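Local coordinates for protein LpxE (Aquifex aeolicus, PDB 6EBU) that probably removes the 1-phosphate group from lipid A, as a membrane-embedded phosphatase of the PAP2 superfamily, at residues A[32-37]-A[143-148]. The protein carries 1 engineered substitution. Residues are numbered along the deposited sequence; the frame is centred on the assembly and turned at random.
Sequences VFFTHF and RIYAGV. With BOG (octyl beta-D-glucopyranoside), chain F; SO4 (sulfate ion), chain B.
Phe34 and Tyr145 meet where the helical segment 32-37 passes the C-terminal end of helix 126-145; the nearest CA atoms are those of Phe34 and Ala146, 7.7 Å apart, and side chains make the contact. The second helix finishes in a Schellman motif: Gly147, with positive phi, donates from its N to Ile144 O, and Val148 N reaches back to Arg143 O. Contact itself falls to one aromatic pair. Tyr145 starts out toward 32-37, a chi1 of -176° carrying CG away from the backbone N, and Phe34 CD2 lies over one face of the phenol ring, 3.4 Å from Tyr145 CD2. The planes are inclined at 44°, an oblique meeting. Beyond that ring, Tyr145 OH is hydrogen-bonded to Asp31 and to the backbone N of His27, tying down the far end of the phenol.

Arg143 and His149, running from this helix end into the loop, are consistent with the arginine and histidine of the conserved PAP2 motif, and the bound sulfate probably mimics phosphate. Arg143 bends at chi2 and chi3 (-85°) and turns its guanidinium edge to the ion: NE lies 3.2 Å and NH2 3.0 Å from sulfate O1. Val148 CG2 covers one guanidinium face, while Lys79, Arg86, His149 and Gly108 N also bind the ion. Replacing Arg143 with an alanine is likely to cost sulfate O1 both bonds and leave Val148 CG2 without the flat group it covers.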
loop_
_atom_site.group_PDB
_atom_site.type_symbol
_atom_site.label_atom_id
_atom_site.label_comp_id
_atom_site.label_asym_id
_atom_site.label_seq_id
_atom_site.Cartn_x
_atom_site.Cartn_y
_atom_site.Cartn_z
ATOM N N VAL A 32 -8.681 -16.037 2.761
ATOM C CA VAL A 32 -8.002 -16.665 1.634
ATOM C C VAL A 32 -7.737 -15.640 0.538
ATOM O O VAL A 32 -6.627 -15.561 -0.002
ATOM C CB VAL A 32 -8.819 -17.857 1.104
ATOM C CG1 VAL A 32 -8.179 -18.412 -0.157
ATOM C CG2 VAL A 32 -8.934 -18.940 2.168
ATOM N N PHE A 33 -8.750 -14.837 0.199
ATOM C CA PHE A 33 -8.597 -13.866 -0.879
ATOM C C PHE A 33 -7.459 -12.896 -0.592
ATOM O O PHE A 33 -6.603 -12.654 -1.452
ATOM C CB PHE A 33 -9.902 -13.098 -1.098
ATOM C CG PHE A 33 -9.760 -11.928 -2.033
ATOM C CD1 PHE A 33 -9.837 -12.109 -3.406
ATOM C CD2 PHE A 33 -9.533 -10.650 -1.542
ATOM C CE1 PHE A 33 -9.698 -11.037 -4.273
ATOM C CE2 PHE A 33 -9.390 -9.577 -2.400
ATOM C CZ PHE A 33 -9.475 -9.769 -3.769
ATOM N N PHE A 34 -7.434 -12.323 0.612
ATOM C CA PHE A 34 -6.422 -11.321 0.924
ATOM C C PHE A 34 -5.046 -11.945 1.105
ATOM O O PHE A 34 -4.033 -11.284 0.853
ATOM C CB PHE A 34 -6.828 -10.532 2.167
ATOM C CG PHE A 34 -7.829 -9.455 1.889
ATOM C CD1 PHE A 34 -7.643 -8.577 0.834
ATOM C CD2 PHE A 34 -8.966 -9.326 2.668
ATOM C CE1 PHE A 34 -8.567 -7.582 0.567
ATOM C CE2 PHE A 34 -9.895 -8.336 2.407
ATOM C CZ PHE A 34 -9.695 -7.463 1.355
ATOM N N THR A 35 -4.986 -13.206 1.534
ATOM C CA THR A 35 -3.708 -13.905 1.584
ATOM C C THR A 35 -3.158 -14.123 0.181
ATOM O O THR A 35 -1.971 -13.892 -0.076
ATOM C CB THR A 35 -3.862 -15.236 2.319
ATOM O OG1 THR A 35 -4.260 -14.989 3.674
ATOM C CG2 THR A 35 -2.551 -16.009 2.317
ATOM N N HIS A 36 -4.014 -14.566 -0.743
ATOM C CA HIS A 36 -3.590 -14.746 -2.128
ATOM C C HIS A 36 -3.271 -13.408 -2.783
ATOM O O HIS A 36 -2.335 -13.310 -3.586
ATOM C CB HIS A 36 -4.677 -15.478 -2.920
ATOM C CG HIS A 36 -4.913 -16.889 -2.478
ATOM N ND1 HIS A 36 -5.629 -17.794 -3.233
ATOM C CD2 HIS A 36 -4.532 -17.552 -1.359
ATOM C CE1 HIS A 36 -5.678 -18.953 -2.600
ATOM N NE2 HIS A 36 -5.021 -18.834 -1.461
ATOM N N PHE A 37 -4.032 -12.365 -2.441
ATOM C CA PHE A 37 -3.919 -11.065 -3.088
ATOM C C PHE A 37 -2.719 -10.257 -2.607
ATOM O O PHE A 37 -2.264 -9.367 -3.333
ATOM C CB PHE A 37 -5.203 -10.263 -2.851
ATOM C CG PHE A 37 -5.368 -9.084 -3.766
ATOM C CD1 PHE A 37 -5.855 -9.250 -5.051
ATOM C CD2 PHE A 37 -5.048 -7.807 -3.335
ATOM C CE1 PHE A 37 -6.013 -8.167 -5.891
ATOM C CE2 PHE A 37 -5.203 -6.721 -4.173
ATOM C CZ PHE A 37 -5.685 -6.901 -5.453
ATOM N N ARG A 143 -4.001 -4.606 3.984
ATOM C CA ARG A 143 -3.064 -4.402 5.086
ATOM C C ARG A 143 -3.796 -4.262 6.416
ATOM O O ARG A 143 -3.346 -4.789 7.439
ATOM C CB ARG A 143 -2.193 -3.171 4.820
ATOM C CG ARG A 143 -1.435 -3.202 3.498
ATOM C CD ARG A 143 -0.778 -4.550 3.268
ATOM N NE ARG A 143 0.529 -4.641 3.911
ATOM C CZ ARG A 143 1.135 -5.783 4.214
ATOM N NH1 ARG A 143 0.550 -6.939 3.939
ATOM N NH2 ARG A 143 2.327 -5.767 4.798
ATOM N N ILE A 144 -4.930 -3.560 6.420
ATOM C CA ILE A 144 -5.702 -3.410 7.649
ATOM C C ILE A 144 -6.397 -4.717 8.004
ATOM O O ILE A 144 -6.410 -5.132 9.168
ATOM C CB ILE A 144 -6.707 -2.253 7.511
ATOM C CG1 ILE A 144 -6.014 -1.008 6.956
ATOM C CG2 ILE A 144 -7.359 -1.945 8.854
ATOM C CD1 ILE A 144 -6.954 0.131 6.678
ATOM N N TYR A 145 -6.981 -5.390 7.007
ATOM C CA TYR A 145 -7.643 -6.663 7.265
ATOM C C TYR A 145 -6.668 -7.700 7.806
ATOM O O TYR A 145 -7.044 -8.525 8.649
ATOM C CB TYR A 145 -8.316 -7.180 5.991
ATOM C CG TYR A 145 -9.112 -8.446 6.210
ATOM C CD1 TYR A 145 -10.449 -8.392 6.585
ATOM C CD2 TYR A 145 -8.523 -9.695 6.060
ATOM C CE1 TYR A 145 -11.178 -9.548 6.797
ATOM C CE2 TYR A 145 -9.241 -10.852 6.269
ATOM C CZ TYR A 145 -10.569 -10.775 6.639
ATOM O OH TYR A 145 -11.289 -11.930 6.855
ATOM N N ALA A 146 -5.420 -7.677 7.340
ATOM C CA ALA A 146 -4.413 -8.601 7.841
ATOM C C ALA A 146 -3.959 -8.270 9.257
ATOM O O ALA A 146 -3.255 -9.081 9.867
ATOM C CB ALA A 146 -3.205 -8.618 6.902
ATOM N N GLY A 147 -4.339 -7.109 9.787
ATOM C CA GLY A 147 -3.936 -6.724 11.124
ATOM C C GLY A 147 -2.519 -6.212 11.247
ATOM O O GLY A 147 -1.999 -6.133 12.363
ATOM N N VAL A 148 -1.876 -5.851 10.134
ATOM C CA VAL A 148 -0.486 -5.408 10.167
ATOM C C VAL A 148 -0.338 -3.902 9.999
ATOM O O VAL A 148 0.785 -3.388 10.120
ATOM C CB VAL A 148 0.357 -6.134 9.097
ATOM C CG1 VAL A 148 0.288 -7.640 9.304
ATOM C CG2 VAL A 148 -0.109 -5.755 7.696
HETATM O O1 BOG F . 6.939 -6.122 3.471
HETATM C "C1'" BOG F . 6.127 -6.221 2.302
HETATM C "C2'" BOG F . 5.812 -7.707 2.024
HETATM C "C3'" BOG F . 4.441 -7.825 1.287
HETATM C "C4'" BOG F . 3.541 -8.870 2.003
HETATM C "C5'" BOG F . 3.654 -8.700 3.535
HETATM C "C6'" BOG F . 3.073 -9.943 4.241
HETATM C "C7'" BOG F . 4.092 -11.080 4.226
HETATM C "C8'" BOG F . 5.293 -10.703 5.096
HETATM S S SO4 B . 4.628 -2.759 4.696
HETATM O O1 SO4 B . 3.245 -2.956 4.268
HETATM O O2 SO4 B . 4.989 -3.777 5.675
HETATM O O3 SO4 B . 4.752 -1.434 5.298
HETATM O O4 SO4 B . 5.516 -2.857 3.540
#